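Local coordinates for protein 6-phospho-beta-glucosidase BglT (Thermotoga maritima, PDB 1UP7) that hydrolyses cellobiose 6'-phosphate to glucose 6-phosphate and glucose, using NAD and a manganese ion as cofactors, at residues Lys272-Lys277 with Glu286-Arg291; Phe186-Gly191 with Leu348-Gly353. One frame throughout, in Å; residues are numbered along the deposited sequence.

Contact 1 of 2, residues Lys272-Lys277 with Glu286-Arg291; sequences KELFEK and EELTKR. With G6P (6-O-phosphono-alpha-D-glucopyranose), chain J; NAD (nicotinamide-adenine-dinucleotide), chain I.
Glu287 reaches from the loop to the helix and lies crosswise to both Glu273 and Lys277, one helical turn apart. CG anti to the backbone N (chi1 166°) and an extended chain beyond it carry the carboxylate across to the helix. Lys277 NZ meets Glu287 OE1 at 3.0 Å in a salt bridge, approaching from the anti side and 23° out of the carboxylate plane. The other oxygen, Glu287 OE2, stands 2.8 Å from Glu273 OE1, with the two carboxylates almost perpendicular; like charges this close would be expected to repel, and the ammonium of Lys277 probably offsets part of this. An alanine in place of Glu287 would probably leave Lys277 without its mate in this salt bridge and open a gap beside Leu274, whose CD2 rests 3.7 Å from Glu287 CG. On the inner side Leu274 CD1 and Leu288 CD1 touch at 3.8 Å, their side chains crossing at about a right angle. Past this apolar patch, Arg291 bends at chi2 and chi3, and its guanidinium spans two ligands: NE donates to G6P O1P, NH2 to G6P O3P, and NH1 and NH2 together to NAD O1N. The loop, packed on helix 263-278, thus presents Arg291 between G6P phosphate and NAD pyrophosphate in a family 4 glycosidase active site.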
loop_
_atom_site.group_PDB
_atom_site.type_symbol
_atom_site.label_atom_id
_atom_site.label_comp_id
_atom_site.label_asym_id
_atom_site.label_seq_id
_atom_site.Cartn_x
_atom_site.Cartn_y
_atom_site.Cartn_z
ATOM N N LYS A 272 47.101 15.957 8.195
ATOM C CA LYS A 272 48.235 16.435 8.967
ATOM C C LYS A 272 48.828 17.714 8.377
ATOM O O LYS A 272 49.358 18.540 9.131
ATOM C CB LYS A 272 49.346 15.382 9.105
ATOM N N GLU A 273 48.773 17.858 7.047
ATOM C CA GLU A 273 49.203 19.082 6.363
ATOM C C GLU A 273 48.189 20.215 6.586
ATOM O O GLU A 273 48.566 21.366 6.768
ATOM C CB GLU A 273 49.386 18.843 4.860
ATOM C CG GLU A 273 50.702 18.183 4.451
ATOM C CD GLU A 273 50.630 17.479 3.079
ATOM O OE1 GLU A 273 49.516 17.371 2.477
ATOM O OE2 GLU A 273 51.689 17.015 2.587
ATOM N N LEU A 274 46.903 19.891 6.566
ATOM C CA LEU A 274 45.867 20.891 6.833
ATOM C C LEU A 274 46.001 21.455 8.261
ATOM O O LEU A 274 46.005 22.685 8.463
ATOM C CB LEU A 274 44.472 20.319 6.577
ATOM C CG LEU A 274 44.072 20.258 5.094
ATOM C CD1 LEU A 274 42.802 19.465 4.914
ATOM C CD2 LEU A 274 43.935 21.649 4.506
ATOM N N PHE A 275 46.179 20.563 9.235
ATOM C CA PHE A 275 46.277 20.992 10.628
ATOM C C PHE A 275 47.463 21.877 10.935
ATOM O O PHE A 275 47.344 22.846 11.690
ATOM C CB PHE A 275 46.090 19.841 11.611
ATOM C CG PHE A 275 44.652 19.392 11.677
ATOM C CD1 PHE A 275 43.746 20.030 12.517
ATOM C CD2 PHE A 275 44.182 18.388 10.832
ATOM C CE1 PHE A 275 42.403 19.620 12.536
ATOM C CE2 PHE A 275 42.866 17.992 10.854
ATOM C CZ PHE A 275 41.971 18.609 11.697
ATOM N N GLU A 276 48.591 21.577 10.311
ATOM C CA GLU A 276 49.758 22.450 10.395
ATOM C C GLU A 276 49.499 23.845 9.816
ATOM O O GLU A 276 49.921 24.851 10.391
ATOM C CB GLU A 276 50.979 21.812 9.723
ATOM C CG GLU A 276 51.782 20.911 10.655
ATOM C CD GLU A 276 51.901 21.490 12.069
ATOM O OE1 GLU A 276 52.664 22.490 12.251
ATOM O OE2 GLU A 276 51.201 20.962 12.983
ATOM N N LYS A 277 48.808 23.897 8.679
ATOM C CA LYS A 277 48.426 25.168 8.072
ATOM C C LYS A 277 47.412 25.928 8.935
ATOM O O LYS A 277 47.485 27.143 9.028
ATOM C CB LYS A 277 47.852 24.952 6.674
ATOM C CG LYS A 277 48.879 25.055 5.570
ATOM C CD LYS A 277 48.550 24.107 4.421
ATOM C CE LYS A 277 49.562 24.245 3.255
ATOM N NZ LYS A 277 49.045 23.498 2.069
ATOM N N GLU A 286 43.682 26.340 0.023
ATOM C CA GLU A 286 43.167 25.639 -1.163
ATOM C C GLU A 286 43.248 24.115 -1.000
ATOM O O GLU A 286 42.415 23.397 -1.555
ATOM C CB GLU A 286 43.878 26.120 -2.450
ATOM C CG GLU A 286 43.174 25.686 -3.748
ATOM N N GLU A 287 44.231 23.639 -0.224
ATOM C CA GLU A 287 44.432 22.205 0.015
ATOM C C GLU A 287 43.239 21.485 0.636
ATOM O O GLU A 287 43.181 20.250 0.596
ATOM C CB GLU A 287 45.675 21.923 0.867
ATOM C CG GLU A 287 45.696 20.487 1.408
ATOM C CD GLU A 287 47.064 19.978 1.836
ATOM O OE1 GLU A 287 48.085 20.705 1.719
ATOM O OE2 GLU A 287 47.109 18.812 2.299
ATOM N N LEU A 288 42.285 22.223 1.200
ATOM C CA LEU A 288 41.051 21.583 1.664
ATOM C C LEU A 288 40.178 21.042 0.509
ATOM O O LEU A 288 39.236 20.279 0.747
ATOM C CB LEU A 288 40.259 22.494 2.619
ATOM C CG LEU A 288 39.002 21.964 3.319
ATOM C CD1 LEU A 288 39.281 20.644 3.986
ATOM C CD2 LEU A 288 38.521 22.956 4.352
ATOM N N THR A 289 40.495 21.379 -0.741
ATOM C CA THR A 289 39.760 20.770 -1.879
ATOM C C THR A 289 40.231 19.341 -2.203
ATOM O O THR A 289 39.462 18.536 -2.759
ATOM C CB THR A 289 39.816 21.636 -3.132
ATOM O OG1 THR A 289 41.175 22.019 -3.378
ATOM C CG2 THR A 289 39.074 22.961 -2.894
ATOM N N LYS A 290 41.488 19.031 -1.840
ATOM C CA LYS A 290 42.017 17.651 -1.865
ATOM C C LYS A 290 41.116 16.642 -1.146
ATOM O O LYS A 290 41.227 15.428 -1.360
ATOM C CB LYS A 290 43.389 17.606 -1.210
ATOM C CG LYS A 290 44.503 18.121 -2.095
ATOM C CD LYS A 290 45.884 17.679 -1.583
ATOM C CE LYS A 290 46.277 16.268 -2.080
ATOM N NZ LYS A 290 47.784 16.091 -2.007
ATOM N N ARG A 291 40.230 17.138 -0.276
ATOM C CA ARG A 291 39.217 16.286 0.347
ATOM C C ARG A 291 37.964 16.237 -0.553
ATOM O O ARG A 291 37.719 17.191 -1.326
ATOM C CB ARG A 291 38.862 16.811 1.749
ATOM C CG ARG A 291 40.075 16.997 2.711
ATOM C CD ARG A 291 40.501 15.747 3.514
ATOM N NE ARG A 291 39.480 14.710 3.549
ATOM C CZ ARG A 291 38.869 14.282 4.655
ATOM N NH1 ARG A 291 39.187 14.787 5.850
ATOM N NH2 ARG A 291 37.926 13.348 4.566
HETATM C C1 G6P J . 32.339 12.325 -1.420
HETATM C C2 G6P J . 31.160 11.652 -0.664
HETATM C C3 G6P J . 31.365 11.794 0.844
HETATM C C4 G6P J . 32.661 11.081 1.194
HETATM C C5 G6P J . 33.817 11.806 0.478
HETATM C C6 G6P J . 35.139 11.104 0.756
HETATM O O1 G6P J . 32.279 12.199 -2.853
HETATM O O2 G6P J . 29.883 12.193 -0.998
HETATM O O3 G6P J . 30.261 11.296 1.607
HETATM O O4 G6P J . 32.826 10.999 2.610
HETATM O O5 G6P J . 33.620 11.837 -0.959
HETATM O O6 G6P J . 36.216 12.028 0.766
HETATM P P G6P J . 37.561 11.717 1.595
HETATM O O1P G6P J . 38.383 12.984 1.544
HETATM O O2P G6P J . 38.411 10.583 1.042
HETATM O O3P G6P J . 37.149 11.410 3.007
HETATM P PA NAD I . 37.520 13.179 10.960
HETATM O O1A NAD I . 38.332 11.964 11.171
HETATM O O2A NAD I . 38.311 14.500 10.854
HETATM O O5B NAD I . 36.515 13.217 12.231
HETATM C C5B NAD I . 35.925 14.431 12.617
HETATM C C4B NAD I . 36.096 14.648 14.115
HETATM O O4B NAD I . 35.254 13.761 14.847
HETATM C C3B NAD I . 37.508 14.431 14.644
HETATM O O3B NAD I . 37.973 15.667 15.166
HETATM C C2B NAD I . 37.354 13.384 15.749
HETATM O O2B NAD I . 38.169 13.662 16.870
HETATM C C1B NAD I . 35.892 13.569 16.114
HETATM N N9A NAD I . 35.266 12.433 16.783
HETATM C C8A NAD I . 35.484 11.078 16.623
HETATM N N7A NAD I . 34.618 10.448 17.448
HETATM C C5A NAD I . 33.834 11.343 18.075
HETATM C C6A NAD I . 32.816 11.243 19.016
HETATM N N6A NAD I . 32.404 10.067 19.477
HETATM N N1A NAD I . 32.218 12.403 19.492
HETATM C C2A NAD I . 32.643 13.645 19.051
HETATM N N3A NAD I . 33.671 13.731 18.143
HETATM C C4A NAD I . 34.248 12.602 17.673
HETATM O O3 NAD I . 36.674 12.909 9.618
HETATM P PN NAD I . 35.979 13.969 8.639
HETATM O O1N NAD I . 36.642 13.718 7.335
HETATM O O2N NAD I . 35.915 15.311 9.177
HETATM O O5D NAD I . 34.451 13.500 8.582
HETATM C C5D NAD I . 33.663 13.182 9.714
HETATM C C4D NAD I . 32.453 12.364 9.235
HETATM O O4D NAD I . 31.628 13.081 8.316
HETATM C C3D NAD I . 32.871 11.098 8.502
HETATM O O3D NAD I . 31.989 10.106 8.933
HETATM C C2D NAD I . 32.659 11.414 7.025
HETATM O O2D NAD I . 32.362 10.294 6.207
HETATM C C1D NAD I . 31.569 12.461 7.027
HETATM N N1N NAD I . 31.909 13.549 6.107
HETATM C C2N NAD I . 31.868 14.811 6.657
HETATM C C3N NAD I . 32.161 15.927 5.912
HETATM C C7N NAD I . 32.115 17.278 6.587
HETATM O O7N NAD I . 31.511 18.410 5.989
HETATM N N7N NAD I . 32.662 17.390 7.807
HETATM C C4N NAD I . 32.505 15.734 4.571
HETATM C C5N NAD I . 32.546 14.452 3.988
HETATM C C6N NAD I . 32.239 13.348 4.783
#

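Contact 2 of 2, residues Phe186-Gly191 with Leu348-Gly353; sequences FLKYYG and LSQGKG
Lys188 leaves the strand beside Gln350 and runs to the backbone of the loop, with CG anti to its own N (chi1 -177°) and every later torsion extended. Its CB lies 4.0 Å from Gln350 OE1; CG passes closer to that oxygen and also brushes Gln350 CB. Farther out, CD and CE skirt the carbonyl oxygen of Gln350, and CE also approaches that of Lys352. At the tip, Lys188 NZ donates to Lys352 O at 2.7 Å and to Gln350 O at 3.0 Å, in each case tilted about 30° from the carbonyl plane. Two loop carbonyls, flanking Gly351, therefore grip one ammonium group, and Glu199 adds a weak, long ion pair.

Gln350 returns the reach. Its amide meets both backbone polar groups of Tyr189: the N-H of Tyr189 points at Gln350 OE1, while Gln350 NE2 donates to Tyr189 O at 2.9 Å, nearly straight at 171° but from above the carbonyl plane. A glutamine side chain here takes the place of a neighbouring strand along the antiparallel sheet of the C-terminal domain, where 185-190 pairs with 195-203. A water donates to both Leu187 O and Gln350 OE1, bridging two acceptors that cannot bond directly. Gln350 NE2 also bonds to Ser324, which helps fix the rotation of the amide.

Toward one end of the contact, Leu348 CD2 approaches the edge of the Phe186 ring, 4.2 Å from CE2; Leu348 also packs on Leu348 of a second subunit, and Phe186 meets His346 there. Toward the other, Gly353 CA lies obliquely to the Tyr190 ring, 3.7 Å from CE2, and a side chain on this glycine would be tight against the ring. The Tyr190 hydroxyl itself is hydrogen-bonded to Glu199 and to the Asp354 N.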
loop_
_atom_site.group_PDB
_atom_site.type_symbol
_atom_site.label_atom_id
_atom_site.label_comp_id
_atom_site.label_asym_id
_atom_site.label_seq_id
_atom_site.Cartn_x
_atom_site.Cartn_y
_atom_site.Cartn_z
ATOM N N PHE A 186 16.025 21.956 -10.842
ATOM C CA PHE A 186 15.088 21.083 -10.148
ATOM C C PHE A 186 15.173 19.680 -10.761
ATOM O O PHE A 186 15.178 19.516 -11.971
ATOM C CB PHE A 186 13.686 21.735 -10.235
ATOM C CG PHE A 186 12.599 20.963 -9.544
ATOM C CD1 PHE A 186 11.901 19.963 -10.222
ATOM C CD2 PHE A 186 12.250 21.256 -8.227
ATOM C CE1 PHE A 186 10.885 19.232 -9.583
ATOM C CE2 PHE A 186 11.238 20.531 -7.579
ATOM C CZ PHE A 186 10.547 19.520 -8.268
ATOM N N LEU A 187 15.256 18.678 -9.908
ATOM C CA LEU A 187 15.573 17.315 -10.310
ATOM C C LEU A 187 14.476 16.311 -9.962
ATOM O O LEU A 187 13.834 16.421 -8.915
ATOM C CB LEU A 187 16.847 16.869 -9.581
ATOM C CG LEU A 187 18.260 17.191 -10.107
ATOM C CD1 LEU A 187 18.367 18.245 -11.181
ATOM C CD2 LEU A 187 19.160 17.512 -8.960
ATOM N N LYS A 188 14.270 15.320 -10.823
ATOM C CA LYS A 188 13.715 14.071 -10.333
ATOM C C LYS A 188 14.905 13.222 -9.897
ATOM O O LYS A 188 15.693 12.742 -10.719
ATOM C CB LYS A 188 12.821 13.349 -11.338
ATOM C CG LYS A 188 12.222 12.095 -10.719
ATOM C CD LYS A 188 11.256 11.414 -11.649
ATOM C CE LYS A 188 10.970 9.998 -11.174
ATOM N NZ LYS A 188 9.735 9.490 -11.873
ATOM N N TYR A 189 15.006 13.057 -8.583
ATOM C CA TYR A 189 16.179 12.519 -7.929
ATOM C C TYR A 189 15.727 11.574 -6.829
ATOM O O TYR A 189 14.938 11.952 -5.983
ATOM C CB TYR A 189 16.931 13.687 -7.263
ATOM C CG TYR A 189 18.205 13.290 -6.546
ATOM C CD1 TYR A 189 18.169 12.500 -5.389
ATOM C CD2 TYR A 189 19.439 13.660 -7.052
ATOM C CE1 TYR A 189 19.329 12.102 -4.740
ATOM C CE2 TYR A 189 20.605 13.295 -6.438
ATOM C CZ TYR A 189 20.556 12.505 -5.288
ATOM O OH TYR A 189 21.751 12.150 -4.694
ATOM N N TYR A 190 16.264 10.368 -6.795
ATOM C CA TYR A 190 15.873 9.414 -5.758
ATOM C C TYR A 190 16.904 8.316 -5.637
ATOM O O TYR A 190 17.687 8.060 -6.548
ATOM C CB TYR A 190 14.491 8.795 -6.045
ATOM C CG TYR A 190 14.375 8.171 -7.435
ATOM C CD1 TYR A 190 14.142 8.955 -8.570
ATOM C CD2 TYR A 190 14.505 6.804 -7.602
ATOM C CE1 TYR A 190 14.038 8.361 -9.832
ATOM C CE2 TYR A 190 14.406 6.227 -8.836
ATOM C CZ TYR A 190 14.177 7.000 -9.951
ATOM O OH TYR A 190 14.100 6.387 -11.173
ATOM N N GLY A 191 16.853 7.645 -4.510
ATOM C CA GLY A 191 17.681 6.496 -4.235
ATOM C C GLY A 191 18.079 6.561 -2.777
ATOM O O GLY A 191 17.418 7.162 -1.926
ATOM N N LEU A 348 8.043 15.728 -1.704
ATOM C CA LEU A 348 7.361 16.113 -2.950
ATOM C C LEU A 348 7.097 14.901 -3.820
ATOM O O LEU A 348 7.974 14.090 -4.039
ATOM C CB LEU A 348 8.254 17.053 -3.766
ATOM C CG LEU A 348 7.944 18.549 -3.843
ATOM C CD1 LEU A 348 7.349 19.028 -2.557
ATOM C CD2 LEU A 348 9.198 19.337 -4.133
ATOM N N SER A 349 5.889 14.792 -4.334
ATOM C CA SER A 349 5.577 13.806 -5.359
ATOM C C SER A 349 6.565 13.812 -6.557
ATOM O O SER A 349 6.844 14.869 -7.134
ATOM C CB SER A 349 4.175 14.069 -5.881
ATOM O OG SER A 349 3.721 12.861 -6.446
ATOM N N GLN A 350 7.076 12.641 -6.924
ATOM C CA GLN A 350 7.930 12.515 -8.106
ATOM C C GLN A 350 7.477 11.445 -9.114
ATOM O O GLN A 350 8.096 11.310 -10.186
ATOM C CB GLN A 350 9.399 12.220 -7.731
ATOM C CG GLN A 350 10.016 13.109 -6.675
ATOM C CD GLN A 350 11.531 12.997 -6.674
ATOM O OE1 GLN A 350 12.199 13.721 -7.405
ATOM N NE2 GLN A 350 12.077 12.080 -5.859
ATOM N N GLY A 351 6.436 10.688 -8.783
ATOM C CA GLY A 351 5.956 9.639 -9.668
ATOM C C GLY A 351 6.686 8.339 -9.383
ATOM O O GLY A 351 7.077 8.103 -8.255
ATOM N N LYS A 352 6.900 7.520 -10.407
ATOM C CA LYS A 352 7.411 6.173 -10.241
ATOM C C LYS A 352 8.926 6.154 -10.394
ATOM O O LYS A 352 9.478 6.910 -11.202
ATOM C CB LYS A 352 6.816 5.237 -11.309
ATOM C CG LYS A 352 5.301 4.952 -11.176
ATOM C CD LYS A 352 4.739 4.311 -12.477
ATOM C CE LYS A 352 3.352 3.670 -12.219
ATOM N NZ LYS A 352 2.288 4.062 -13.211
ATOM N N GLY A 353 9.580 5.284 -9.628
ATOM C CA GLY A 353 10.991 5.017 -9.796
ATOM C C GLY A 353 11.234 3.923 -10.840
ATOM O O GLY A 353 10.431 2.992 -10.999
HETATM O O HOH W 1 11.176 15.763 -8.619
#

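From the N terminus the chain first builds the parallel NAD-binding sheet, ending in strand 160-162, before it reaches 186-191, where contact 2 opens. It then passes through strand 195-203 and a run of helices to helix 263-278, which carries 272-277; only eight residues later 286-291 folds back and closes contact 1. Helix 296-308 and the three-stranded antiparallel sheet follow, and 348-353 closes contact 2 just before helix 355-376. The short loop of contact 1 is therefore contained in the long one of contact 2. The two lie on opposite sides of the chain's centre, nearest atoms about 17 Å apart: one borders the ligands, the other ties strand 185-190 to the loop after strand 344-347, at a subunit interface.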